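Local coordinates for large adhesion protein (Lap) involved in biofilm formation (Marinobacter hydrocarbonoclasticus, PDB 6XI3) that takes part in biofilm formation as a calcium-binding bacterial adhesin, its tandem Ig-like beta-sandwich repeats probably forming an extender that carries the adhesive region toward its target, at residues 190-194 / 300-304; 220-226 / 241-247; 249-255 / 267-273; 292-296 / 307-311. All blocks are in the same frame, centred on the assembly; numbering follows the deposited sequence.

Contact 1: residues 190-194 / 300-304; sequences LVDGD and DRNGN. With CA (calcium ion), chain D; EDO (1,2-ethanediol), chain L.
The interdomain calcium site joins the end of one Ig-like beta-sandwich to a loop of the next: D192, just before strand 193-202, and N302, in the loop between strands 290-299 and 305-314, bind the same calcium ion. D192 OD2 lies 2.4 Å from the calcium, N302 OD1 lies 2.2 Å from it, and water 1 is a further ligand; D218, T220 and D246 complete the site. The D192 carboxylate and the N302 amide meet the metal with their planes 49° apart, and N302 OD1 also rests 3.2 Å from D192 CB. Second-shell bonds fix both groups: D192 OD1 accepts from the backbone N of A219, while N302 ND2 donates to F217 O, so the amide's rotation is set with its oxygen toward the metal.

Beside the site, R301 runs extended from CG to NE, with V191 over one face of its guanidinium: V191 CB is 3.6 Å above the plane, offset toward the rim, and V191 CG2 approaches R301 NE at 3.5 Å. R301 NH1 makes a salt bridge to D246 OD1, whose OD2 binds the calcium; this probably helps balance the negative charge gathered there. The loop is a type I turn from D300 to G303, with an Asx turn inside it closed by N302 N on D300 OD1. N304 N reaches D300 OD1 from the opposite face of the carboxylate, whereas D300 OD2 takes N304 ND2 on the syn lone pair at 3.1 Å and accepts a hydrogen bond from calcium-bound water 1 at 2.8 Å.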
loop_
_atom_site.group_PDB
_atom_site.type_symbol
_atom_site.label_atom_id
_atom_site.label_comp_id
_atom_site.label_asym_id
_atom_site.label_seq_id
_atom_site.Cartn_x
_atom_site.Cartn_y
_atom_site.Cartn_z
ATOM N N LEU A 190 -2.233 11.367 -2.734
ATOM C CA LEU A 190 -1.836 10.316 -1.763
ATOM C C LEU A 190 -2.066 8.937 -2.385
ATOM O O LEU A 190 -2.831 8.813 -3.316
ATOM C CB LEU A 190 -2.584 10.494 -0.442
ATOM C CG LEU A 190 -2.416 11.866 0.234
ATOM C CD1 LEU A 190 -3.220 11.919 1.521
ATOM C CD2 LEU A 190 -0.962 12.206 0.531
ATOM N N VAL A 191 -1.389 7.937 -1.857
ATOM C CA VAL A 191 -1.579 6.513 -2.252
ATOM C C VAL A 191 -2.439 5.806 -1.202
ATOM O O VAL A 191 -2.568 6.338 -0.082
ATOM C CB VAL A 191 -0.217 5.831 -2.485
ATOM C CG1 VAL A 191 0.589 6.632 -3.525
ATOM C CG2 VAL A 191 0.581 5.635 -1.196
ATOM N N ASP A 192 -3.008 4.665 -1.601
ATOM C CA ASP A 192 -3.932 3.845 -0.794
ATOM C C ASP A 192 -3.203 3.304 0.444
ATOM O O ASP A 192 -1.962 3.197 0.457
ATOM C CB ASP A 192 -4.586 2.768 -1.658
ATOM C CG ASP A 192 -5.584 3.334 -2.641
ATOM O OD1 ASP A 192 -5.907 4.549 -2.527
ATOM O OD2 ASP A 192 -6.029 2.579 -3.536
ATOM N N GLY A 193 -3.992 2.945 1.438
ATOM C CA GLY A 193 -3.566 2.367 2.714
ATOM C C GLY A 193 -3.961 3.288 3.844
ATOM O O GLY A 193 -4.862 4.100 3.648
ATOM N N ASP A 194 -3.306 3.161 4.988
ATOM C CA ASP A 194 -3.655 3.948 6.188
ATOM C C ASP A 194 -3.332 5.421 5.899
ATOM O O ASP A 194 -2.310 5.695 5.301
ATOM C CB ASP A 194 -2.951 3.403 7.430
ATOM C CG ASP A 194 -3.533 4.000 8.713
ATOM O OD1 ASP A 194 -4.764 3.959 8.877
ATOM O OD2 ASP A 194 -2.761 4.522 9.530
ATOM N N ASP A 300 -1.308 -5.673 -2.938
ATOM C CA ASP A 300 -1.601 -4.237 -3.212
ATOM C C ASP A 300 -1.549 -3.469 -1.889
ATOM O O ASP A 300 -1.338 -4.063 -0.870
ATOM C CB ASP A 300 -2.904 -4.061 -3.989
ATOM C CG ASP A 300 -4.222 -4.225 -3.242
ATOM O OD1 ASP A 300 -4.224 -4.276 -1.992
ATOM O OD2 ASP A 300 -5.247 -4.318 -3.947
ATOM N N ARG A 301 -1.712 -2.170 -1.939
ATOM C CA ARG A 301 -1.550 -1.303 -0.751
ATOM C C ARG A 301 -2.655 -1.530 0.287
ATOM O O ARG A 301 -2.464 -1.098 1.431
ATOM C CB ARG A 301 -1.542 0.141 -1.231
ATOM C CG ARG A 301 -0.253 0.532 -1.926
ATOM C CD ARG A 301 -0.086 2.046 -1.949
ATOM N NE ARG A 301 1.162 2.476 -2.585
ATOM C CZ ARG A 301 1.326 2.683 -3.886
ATOM N NH1 ARG A 301 0.324 2.534 -4.733
ATOM N NH2 ARG A 301 2.486 3.104 -4.338
ATOM N N ASN A 302 -3.798 -2.101 -0.099
ATOM C CA ASN A 302 -4.904 -2.348 0.860
ATOM C C ASN A 302 -4.884 -3.813 1.307
ATOM O O ASN A 302 -5.915 -4.265 1.813
ATOM C CB ASN A 302 -6.238 -1.931 0.240
ATOM C CG ASN A 302 -6.292 -0.443 -0.025
ATOM O OD1 ASN A 302 -6.115 -0.036 -1.169
ATOM N ND2 ASN A 302 -6.492 0.359 1.025
ATOM N N GLY A 303 -3.769 -4.534 1.102
ATOM C CA GLY A 303 -3.571 -5.893 1.640
ATOM C C GLY A 303 -4.180 -6.977 0.756
ATOM O O GLY A 303 -4.334 -8.061 1.251
ATOM N N ASN A 304 -4.546 -6.698 -0.499
ATOM C CA ASN A 304 -5.126 -7.732 -1.393
ATOM C C ASN A 304 -4.021 -8.400 -2.218
ATOM O O ASN A 304 -3.165 -7.689 -2.761
ATOM C CB ASN A 304 -6.165 -7.157 -2.348
ATOM C CG ASN A 304 -7.266 -6.421 -1.616
ATOM O OD1 ASN A 304 -7.996 -7.033 -0.847
ATOM N ND2 ASN A 304 -7.372 -5.116 -1.840
HETATM CA CA CA D . -6.388 0.228 -3.360
HETATM C C1 EDO L . -2.156 8.329 -7.101
HETATM O O1 EDO L . -1.392 8.777 -5.987
HETATM C C2 EDO L . -3.533 8.897 -7.234
HETATM O O2 EDO L . -3.733 9.855 -8.240
HETATM O O HOH W 1 -6.839 -2.062 -3.764
#

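Contact 2: residues 220-226 / 241-247. With CA (calcium ion), chain D; EDT ({[-(bis-carboxymethyl-amino)-ethyl]-carboxymethyl-amino}-acetic acid), chain I.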
loop_
_atom_site.group_PDB
_atom_site.type_symbol
_atom_site.label_atom_id
_atom_site.label_comp_id
_atom_site.label_asym_id
_atom_site.label_seq_id
_atom_site.Cartn_x
_atom_site.Cartn_y
_atom_site.Cartn_z
ATOM N N THR A 220 -7.778 3.354 -5.526
ATOM C CA THR A 220 -7.208 2.645 -6.712
ATOM C C THR A 220 -7.378 1.139 -6.498
ATOM O O THR A 220 -6.969 0.607 -5.435
ATOM C CB THR A 220 -5.773 3.110 -6.997
ATOM O OG1 THR A 220 -5.732 4.543 -6.979
ATOM C CG2 THR A 220 -5.237 2.648 -8.338
ATOM N N ALA A 221 -8.020 0.498 -7.464
ATOM C CA ALA A 221 -8.165 -0.955 -7.578
ATOM C C ALA A 221 -6.776 -1.554 -7.870
ATOM O O ALA A 221 -6.180 -1.165 -8.849
ATOM C CB ALA A 221 -9.149 -1.270 -8.694
ATOM N N GLY A 222 -6.322 -2.481 -7.039
ATOM C CA GLY A 222 -5.053 -3.202 -7.198
ATOM C C GLY A 222 -5.154 -4.131 -8.388
ATOM O O GLY A 222 -6.232 -4.633 -8.625
ATOM N N ASP A 223 -4.089 -4.278 -9.155
ATOM C CA ASP A 223 -4.085 -5.190 -10.320
ATOM C C ASP A 223 -2.647 -5.633 -10.581
ATOM O O ASP A 223 -1.707 -4.946 -10.166
ATOM C CB ASP A 223 -4.720 -4.487 -11.520
ATOM C CG ASP A 223 -5.034 -5.393 -12.689
ATOM O OD1 ASP A 223 -5.594 -6.495 -12.464
ATOM O OD2 ASP A 223 -4.654 -5.013 -13.807
ATOM N N LEU A 224 -2.487 -6.737 -11.293
ATOM C CA LEU A 224 -1.167 -7.248 -11.704
ATOM C C LEU A 224 -1.371 -7.939 -13.054
ATOM O O LEU A 224 -2.382 -8.632 -13.217
ATOM C CB LEU A 224 -0.590 -8.187 -10.631
ATOM C CG LEU A 224 0.789 -8.777 -10.971
ATOM C CD1 LEU A 224 1.653 -8.991 -9.740
ATOM C CD2 LEU A 224 0.657 -10.092 -11.717
ATOM N N THR A 225 -0.477 -7.670 -14.001
ATOM C CA THR A 225 -0.366 -8.460 -15.247
ATOM C C THR A 225 0.997 -9.152 -15.273
ATOM O O THR A 225 1.930 -8.620 -14.684
ATOM C CB THR A 225 -0.593 -7.588 -16.482
ATOM O OG1 THR A 225 0.551 -6.747 -16.625
ATOM C CG2 THR A 225 -1.882 -6.784 -16.425
ATOM N N VAL A 226 1.080 -10.299 -15.954
ATOM C CA VAL A 226 2.369 -10.993 -16.192
ATOM C C VAL A 226 2.425 -11.344 -17.673
ATOM O O VAL A 226 1.379 -11.577 -18.272
ATOM C CB VAL A 226 2.579 -12.209 -15.275
ATOM C CG1 VAL A 226 1.588 -13.339 -15.531
ATOM C CG2 VAL A 226 4.011 -12.725 -15.385
ATOM N N SER A 241 7.908 -10.487 -17.427
ATOM C CA SER A 241 7.714 -9.079 -17.001
ATOM C C SER A 241 6.243 -8.877 -16.675
ATOM O O SER A 241 5.427 -9.769 -16.951
ATOM C CB SER A 241 8.163 -8.094 -18.072
ATOM O OG SER A 241 7.478 -8.311 -19.297
ATOM N N GLY A 242 5.922 -7.680 -16.212
ATOM C CA GLY A 242 4.526 -7.288 -16.089
ATOM C C GLY A 242 4.409 -5.903 -15.511
ATOM O O GLY A 242 5.449 -5.186 -15.394
ATOM N N THR A 243 3.172 -5.586 -15.185
ATOM C CA THR A 243 2.718 -4.259 -14.715
ATOM C C THR A 243 1.941 -4.491 -13.430
ATOM O O THR A 243 1.451 -5.620 -13.207
ATOM C CB THR A 243 1.828 -3.534 -15.743
ATOM O OG1 THR A 243 0.606 -4.267 -15.846
ATOM C CG2 THR A 243 2.455 -3.416 -17.111
ATOM N N THR A 244 1.804 -3.442 -12.627
ATOM C CA THR A 244 0.928 -3.470 -11.453
ATOM C C THR A 244 0.214 -2.128 -11.338
ATOM O O THR A 244 0.741 -1.141 -11.825
ATOM C CB THR A 244 1.701 -3.810 -10.170
ATOM O OG1 THR A 244 2.681 -2.801 -9.921
ATOM C CG2 THR A 244 2.330 -5.183 -10.235
ATOM N N THR A 245 -0.914 -2.135 -10.658
ATOM C CA THR A 245 -1.600 -0.914 -10.163
ATOM C C THR A 245 -1.768 -1.046 -8.649
ATOM O O THR A 245 -2.155 -2.149 -8.146
ATOM C CB THR A 245 -2.917 -0.723 -10.939
ATOM O OG1 THR A 245 -2.628 -0.901 -12.327
ATOM C CG2 THR A 245 -3.547 0.642 -10.740
ATOM N N ASP A 246 -1.525 0.042 -7.928
ATOM C CA ASP A 246 -1.698 0.116 -6.460
ATOM C C ASP A 246 -0.779 -0.893 -5.757
ATOM O O ASP A 246 -1.136 -1.369 -4.651
ATOM C CB ASP A 246 -3.151 -0.081 -6.015
ATOM C CG ASP A 246 -3.368 0.536 -4.637
ATOM O OD1 ASP A 246 -2.636 1.498 -4.329
ATOM O OD2 ASP A 246 -4.185 -0.005 -3.844
ATOM N N VAL A 247 0.384 -1.191 -6.340
ATOM C CA VAL A 247 1.404 -2.016 -5.642
ATOM C C VAL A 247 2.608 -1.132 -5.320
ATOM O O VAL A 247 3.172 -0.500 -6.260
ATOM C CB VAL A 247 1.769 -3.258 -6.468
ATOM C CG1 VAL A 247 2.923 -4.033 -5.867
ATOM C CG2 VAL A 247 0.553 -4.151 -6.621
HETATM CA CA CA D . -6.388 0.228 -3.360
HETATM O O20 EDT I . -4.893 -9.462 -16.206
HETATM C C5 EDT I . -5.424 -8.610 -15.462
HETATM O O19 EDT I . -5.402 -7.350 -15.758
HETATM C C4 EDT I . -6.187 -9.135 -14.246
HETATM N N3 EDT I . -6.671 -10.552 -14.340
HETATM C C2 EDT I . -7.409 -10.892 -15.600
HETATM C C1 EDT I . -8.555 -9.951 -15.947
HETATM O O18 EDT I . -8.567 -9.380 -17.087
HETATM O O17 EDT I . -9.480 -9.801 -15.115
HETATM C C6 EDT I . -7.575 -10.870 -13.219
HETATM C C7 EDT I . -6.747 -11.190 -12.029
HETATM N N8 EDT I . -7.445 -12.189 -11.207
HETATM C C9 EDT I . -6.501 -13.233 -10.764
HETATM C C10 EDT I . -7.156 -14.463 -10.174
HETATM O O16 EDT I . -6.639 -15.566 -10.442
HETATM O O15 EDT I . -8.148 -14.349 -9.416
HETATM C C11 EDT I . -8.100 -11.536 -10.053
HETATM C C12 EDT I . -7.182 -11.331 -8.855
HETATM O O13 EDT I . -6.055 -10.826 -9.024
HETATM O O14 EDT I . -7.569 -11.641 -7.701
HETATM O O HOH W 1 -6.839 -2.062 -3.764
#
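T225 and T243 face each other in the antiparallel hairpin of strands 223-232 and 237-245, part of an Ig-like beta-sandwich; the two short strand segments run at 177° with their axes 4.6 Å apart. Backbone hydrogen bonds set the register. D223 and T245 are joined in both directions, and T225 N donates to T243 O at 2.9 Å, whereas the return bond from T243 N is weak.

Among side chains, the hydroxyls T225 OG1 and T243 OG1 are hydrogen-bonded at 2.6 Å. Both oxygens stand between their own backbone N and carbonyl carbon (chi1 72° and 67°), which turns them toward one another. Apolar packing lies on the other face, where L224 CD1 meets T244 CG2 at 3.9 Å, and L224 and V226 extend onto strands 290-299 and 305-314 of the opposing sheet. Before strand 223-232 begins, T220 CG2 touches T245 CG2 at 3.6 Å.

D223, L224 and T225 also line the EDT pocket, with D223 OD2 3.1 Å from EDT O19. Metal binding closes this end of the hairpin: D192, D218 and N302 share the calcium ion with T220 O, 2.2 Å from it, and D246 OD2, 2.3 Å from it.

Contact 3: residues 249-255 / 267-273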
loop_
_atom_site.group_PDB
_atom_site.type_symbol
_atom_site.label_atom_id
_atom_site.label_comp_id
_atom_site.label_asym_id
_atom_site.label_seq_id
_atom_site.Cartn_x
_atom_site.Cartn_y
_atom_site.Cartn_z
ATOM N N LEU A 249 6.198 0.500 -4.211
ATOM C CA LEU A 249 7.611 0.442 -4.637
ATOM C C LEU A 249 8.303 -0.649 -3.826
ATOM O O LEU A 249 8.062 -0.690 -2.613
ATOM C CB LEU A 249 8.228 1.818 -4.371
ATOM C CG LEU A 249 9.716 1.949 -4.655
ATOM C CD1 LEU A 249 9.954 1.800 -6.138
ATOM C CD2 LEU A 249 10.247 3.290 -4.144
ATOM N N ASN A 250 9.086 -1.508 -4.494
ATOM C CA ASN A 250 9.913 -2.579 -3.877
ATOM C C ASN A 250 9.073 -3.736 -3.354
ATOM O O ASN A 250 9.676 -4.658 -2.777
ATOM C CB ASN A 250 10.785 -2.034 -2.738
ATOM C CG ASN A 250 11.780 -1.030 -3.267
ATOM O OD1 ASN A 250 12.092 -1.036 -4.457
ATOM N ND2 ASN A 250 12.275 -0.158 -2.407
ATOM N N SER A 251 7.758 -3.748 -3.569
ATOM C CA SER A 251 6.934 -4.935 -3.218
ATOM C C SER A 251 7.472 -6.153 -3.979
ATOM O O SER A 251 7.912 -6.021 -5.126
ATOM C CB SER A 251 5.469 -4.753 -3.502
ATOM O OG SER A 251 5.004 -3.611 -2.846
ATOM N N GLN A 252 7.395 -7.308 -3.343
ATOM C CA GLN A 252 7.854 -8.586 -3.919
ATOM C C GLN A 252 6.748 -9.152 -4.806
ATOM O O GLN A 252 5.566 -9.144 -4.388
ATOM C CB GLN A 252 8.165 -9.564 -2.784
ATOM C CG GLN A 252 8.641 -10.923 -3.276
ATOM C CD GLN A 252 9.167 -11.775 -2.144
ATOM O OE1 GLN A 252 9.847 -11.297 -1.249
ATOM N NE2 GLN A 252 8.912 -13.065 -2.206
ATOM N N VAL A 253 7.141 -9.663 -5.960
ATOM C CA VAL A 253 6.299 -10.450 -6.884
ATOM C C VAL A 253 6.816 -11.878 -6.778
ATOM O O VAL A 253 8.012 -12.088 -7.025
ATOM C CB VAL A 253 6.402 -9.913 -8.315
ATOM C CG1 VAL A 253 5.499 -10.675 -9.280
ATOM C CG2 VAL A 253 6.093 -8.423 -8.339
ATOM N N ASP A 254 5.938 -12.816 -6.470
ATOM C CA ASP A 254 6.244 -14.259 -6.431
ATOM C C ASP A 254 5.704 -14.854 -7.713
ATOM O O ASP A 254 4.520 -14.575 -8.029
ATOM C CB ASP A 254 5.607 -14.925 -5.223
ATOM C CG ASP A 254 6.199 -14.406 -3.926
ATOM O OD1 ASP A 254 7.424 -14.059 -3.913
ATOM O OD2 ASP A 254 5.432 -14.353 -2.959
ATOM N N LEU A 255 6.554 -15.590 -8.426
ATOM C CA LEU A 255 6.193 -16.176 -9.720
ATOM C C LEU A 255 6.333 -17.680 -9.606
ATOM O O LEU A 255 7.162 -18.141 -8.815
ATOM C CB LEU A 255 7.073 -15.622 -10.834
ATOM C CG LEU A 255 6.940 -14.119 -11.068
ATOM C CD1 LEU A 255 8.143 -13.401 -10.525
ATOM C CD2 LEU A 255 6.773 -13.814 -12.531
ATOM N N ALA A 267 10.288 -18.189 -8.844
ATOM C CA ALA A 267 11.096 -16.987 -9.097
ATOM C C ALA A 267 10.497 -15.833 -8.309
ATOM O O ALA A 267 9.318 -15.887 -7.912
ATOM C CB ALA A 267 11.138 -16.683 -10.559
ATOM N N THR A 268 11.294 -14.810 -8.074
ATOM C CA THR A 268 10.794 -13.613 -7.372
ATOM C C THR A 268 11.523 -12.381 -7.931
ATOM O O THR A 268 12.631 -12.525 -8.450
ATOM C CB THR A 268 10.888 -13.847 -5.858
ATOM O OG1 THR A 268 10.370 -12.685 -5.214
ATOM C CG2 THR A 268 12.305 -14.047 -5.380
ATOM N N THR A 269 10.875 -11.219 -7.906
ATOM C CA THR A 269 11.506 -9.923 -8.238
ATOM C C THR A 269 10.695 -8.856 -7.507
ATOM O O THR A 269 9.856 -9.225 -6.703
ATOM C CB THR A 269 11.660 -9.707 -9.751
ATOM O OG1 THR A 269 12.538 -8.600 -9.879
ATOM C CG2 THR A 269 10.381 -9.445 -10.516
ATOM N N THR A 270 11.007 -7.594 -7.732
ATOM C CA THR A 270 10.384 -6.475 -7.002
ATOM C C THR A 270 9.805 -5.473 -7.991
ATOM O O THR A 270 10.276 -5.392 -9.117
ATOM C CB THR A 270 11.382 -5.815 -6.046
ATOM O OG1 THR A 270 12.449 -5.340 -6.839
ATOM C CG2 THR A 270 11.912 -6.758 -4.993
ATOM N N VAL A 271 8.797 -4.724 -7.542
ATOM C CA VAL A 271 8.106 -3.733 -8.391
ATOM C C VAL A 271 8.922 -2.426 -8.370
ATOM O O VAL A 271 9.390 -2.047 -7.289
ATOM C CB VAL A 271 6.657 -3.557 -7.885
ATOM C CG1 VAL A 271 5.911 -2.478 -8.633
ATOM C CG2 VAL A 271 5.870 -4.854 -7.944
ATOM N N GLY A 272 8.984 -1.722 -9.496
ATOM C CA GLY A 272 9.631 -0.403 -9.612
ATOM C C GLY A 272 8.648 0.727 -9.345
ATOM O O GLY A 272 7.458 0.449 -9.054
ATOM N N ALA A 273 9.111 1.960 -9.488
ATOM C CA ALA A 273 8.343 3.193 -9.202
ATOM C C ALA A 273 7.156 3.285 -10.156
ATOM O O ALA A 273 6.086 3.680 -9.688
ATOM C CB ALA A 273 9.234 4.421 -9.276
HETATM O O HOH W 2 13.590 -3.781 -4.745
HETATM O O HOH W 3 8.984 -16.966 -4.702
#
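V253 and V271 pack methyl against methyl, with V253 CG2 3.6 Å from V271 CG2 and the two side chains crossing at about a right angle. In both valines CG2 is anti to the carbonyl carbon, and the methyls meet over the inner side of the hairpin. On the same side L255 CB lies 4.2 Å from A267 CB.

Behind these contacts stands the backbone register. V253 and T269 form a hydrogen-bonded pair, V253 N donating to T269 O at 2.8 Å with an N-H...O angle of 179°, while T269 N returns a bond to V253 O. L255 and A267 are likewise paired in both directions. Past the strand ends V271 N donates to S251 O and V271 O accepts from N250 N at 2.9 Å; L249 CD1 then reaches over A273 N at 3.5 Å.

The outer face is polar. T268 OG1 lies 3.1 Å from Q252 CG and also 3.0 Å from V253 O, a bond that is not settled, and the D254 carboxylate runs alongside T268. Water 2 connects T270 OG1 with N250 OD1, the latter bond weak.

Further out, V253 and L255 rest on A296, V253 also touches Y277, L255 touches L240, and V271 reaches T244. A mainly apolar face thus turns to the core and a polar one outward, at the edge (264-270) of a four-stranded sheet, as in beta-sandwich domains.

Contact 4: residues 292-296 / 307-311. With EDT ({[-(bis-carboxymethyl-amino)-ethyl]-carboxymethyl-amino}-acetic acid), chain I.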
loop_
_atom_site.group_PDB
_atom_site.type_symbol
_atom_site.label_atom_id
_atom_site.label_comp_id
_atom_site.label_asym_id
_atom_site.label_seq_id
_atom_site.Cartn_x
_atom_site.Cartn_y
_atom_site.Cartn_z
ATOM N N LEU A 292 3.806 -24.244 -20.824
ATOM C CA LEU A 292 4.175 -23.672 -19.512
ATOM C C LEU A 292 3.021 -22.783 -19.074
ATOM O O LEU A 292 2.438 -22.125 -19.961
ATOM C CB LEU A 292 5.434 -22.822 -19.664
ATOM C CG LEU A 292 6.693 -23.573 -20.041
ATOM C CD1 LEU A 292 7.873 -22.636 -19.985
ATOM C CD2 LEU A 292 6.940 -24.780 -19.138
ATOM N N THR A 293 2.740 -22.756 -17.780
ATOM C CA THR A 293 1.877 -21.737 -17.166
ATOM C C THR A 293 2.697 -20.968 -16.145
ATOM O O THR A 293 3.271 -21.585 -15.219
ATOM C CB THR A 293 0.598 -22.334 -16.584
ATOM O OG1 THR A 293 -0.021 -23.053 -17.653
ATOM C CG2 THR A 293 -0.344 -21.266 -16.086
ATOM N N VAL A 294 2.693 -19.649 -16.326
ATOM C CA VAL A 294 3.382 -18.692 -15.445
ATOM C C VAL A 294 2.297 -17.980 -14.659
ATOM O O VAL A 294 1.363 -17.439 -15.279
ATOM C CB VAL A 294 4.229 -17.698 -16.255
ATOM C CG1 VAL A 294 4.834 -16.630 -15.351
ATOM C CG2 VAL A 294 5.296 -18.437 -17.041
ATOM N N GLU A 295 2.440 -17.984 -13.341
ATOM C CA GLU A 295 1.590 -17.181 -12.452
ATOM C C GLU A 295 2.466 -16.214 -11.665
ATOM O O GLU A 295 3.596 -16.602 -11.303
ATOM C CB GLU A 295 0.815 -18.075 -11.499
ATOM C CG GLU A 295 0.075 -17.239 -10.458
ATOM C CD GLU A 295 -1.348 -17.675 -10.231
ATOM O OE1 GLU A 295 -1.515 -18.688 -9.528
ATOM O OE2 GLU A 295 -2.269 -17.021 -10.791
ATOM N N ALA A 296 1.952 -14.998 -11.454
ATOM C CA ALA A 296 2.602 -13.916 -10.686
ATOM C C ALA A 296 1.590 -13.394 -9.659
ATOM O O ALA A 296 0.428 -13.232 -10.032
ATOM C CB ALA A 296 3.056 -12.825 -11.620
ATOM N N SER A 307 -3.063 -10.972 -8.924
ATOM C CA SER A 307 -2.523 -12.141 -9.649
ATOM C C SER A 307 -2.797 -12.009 -11.137
ATOM O O SER A 307 -3.804 -11.360 -11.520
ATOM C CB SER A 307 -3.122 -13.394 -9.106
ATOM O OG SER A 307 -2.412 -13.755 -7.964
ATOM N N ASP A 308 -1.971 -12.694 -11.934
ATOM C CA ASP A 308 -2.232 -12.934 -13.369
ATOM C C ASP A 308 -1.527 -14.241 -13.726
ATOM O O ASP A 308 -0.667 -14.719 -12.956
ATOM C CB ASP A 308 -1.839 -11.729 -14.225
ATOM C CG ASP A 308 -2.328 -11.807 -15.661
ATOM O OD1 ASP A 308 -3.335 -12.518 -15.890
ATOM O OD2 ASP A 308 -1.730 -11.139 -16.545
ATOM N N SER A 309 -1.891 -14.817 -14.852
ATOM C CA SER A 309 -1.212 -16.009 -15.379
ATOM C C SER A 309 -0.963 -15.787 -16.867
ATOM O O SER A 309 -1.623 -14.921 -17.441
ATOM C CB SER A 309 -2.008 -17.234 -15.107
ATOM O OG SER A 309 -3.241 -17.137 -15.784
ATOM N N ALA A 310 0.001 -16.495 -17.454
ATOM C CA ALA A 310 0.296 -16.382 -18.899
ATOM C C ALA A 310 0.814 -17.732 -19.405
ATOM O O ALA A 310 1.332 -18.490 -18.594
ATOM C CB ALA A 310 1.306 -15.296 -19.113
ATOM N N ALA A 311 0.649 -17.991 -20.697
ATOM C CA ALA A 311 0.999 -19.277 -21.343
ATOM C C ALA A 311 2.371 -19.096 -21.971
ATOM O O ALA A 311 2.670 -17.993 -22.449
ATOM C CB ALA A 311 -0.046 -19.686 -22.367
HETATM O O20 EDT I . -4.893 -9.462 -16.206
HETATM C C5 EDT I . -5.424 -8.610 -15.462
HETATM O O19 EDT I . -5.402 -7.350 -15.758
HETATM C C4 EDT I . -6.187 -9.135 -14.246
HETATM N N3 EDT I . -6.671 -10.552 -14.340
HETATM C C2 EDT I . -7.409 -10.892 -15.600
HETATM C C1 EDT I . -8.555 -9.951 -15.947
HETATM O O18 EDT I . -8.567 -9.380 -17.087
HETATM O O17 EDT I . -9.480 -9.801 -15.115
HETATM C C6 EDT I . -7.575 -10.870 -13.219
HETATM C C7 EDT I . -6.747 -11.190 -12.029
HETATM N N8 EDT I . -7.445 -12.189 -11.207
HETATM C C9 EDT I . -6.501 -13.233 -10.764
HETATM C C10 EDT I . -7.156 -14.463 -10.174
HETATM O O16 EDT I . -6.639 -15.566 -10.442
HETATM O O15 EDT I . -8.148 -14.349 -9.416
HETATM C C11 EDT I . -8.100 -11.536 -10.053
HETATM C C12 EDT I . -7.182 -11.331 -8.855
HETATM O O13 EDT I . -6.055 -10.826 -9.024
HETATM O O14 EDT I . -7.569 -11.641 -7.701
#
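A first torsion of 173° swings E295 CG away from its own backbone N, and a bend at chi2 of 135° folds the rest of the side chain across the neighbouring strand, where E295 CG lies 3.6 Å from D308 O and E295 OE2 comes within 3.5 Å of the same D308 O, two acceptors with no bond between them. On the opposite side of the sheet, chi1 of -169° in D308 carries the carboxylate over to strand 223-232; there D308 OD2 accepts from the backbone N of V226.

The strands themselves, 290-299 and 305-314, form an antiparallel hairpin with the segment axes 4.6 Å apart. Two hydrogen-bonded pairs hold it. V294 N donates to A310 O at 2.9 Å, almost straight, and A310 N returns the bond to V294 O; A296 and D308 are joined in the same reciprocal way. Between them E295 and S309 make a non-hydrogen-bonded pair, with S309 CB 3.4 Å from V294 O.

Near the start of strand 305-314, S307 N donates to EDT O13 at 3.0 Å, whereas S307 OG bonds to T297 OG1. The D308 side-chain bond therefore links the two sheets of the sandwich, and a backbone N-H supplies a polar hold on the EDT carboxylate.

How the contacts relate
Contacts 2, 3 and 4 are three hairpins of one Ig-like domain, following one another in the chain. Contacts 2 and 3 are nested between the segments of contact 1, whereas contact 4 alternates with it, 300-304 being the loop between its strands. Contacts 3 and 4 share the sheet of strands 252-258 and 290-299, about 15 Å apart centre to centre; contact 2 belongs to the facing sheet, its centre about 11 Å from that of contact 3 and 14 Å from that of contact 4, and packs against both. Contact 1 sits at the domain's end, centred about 13 Å from contact 2, whose calcium it shares. The metal thus joins this domain to the preceding one, consistent with calcium-dependent extension.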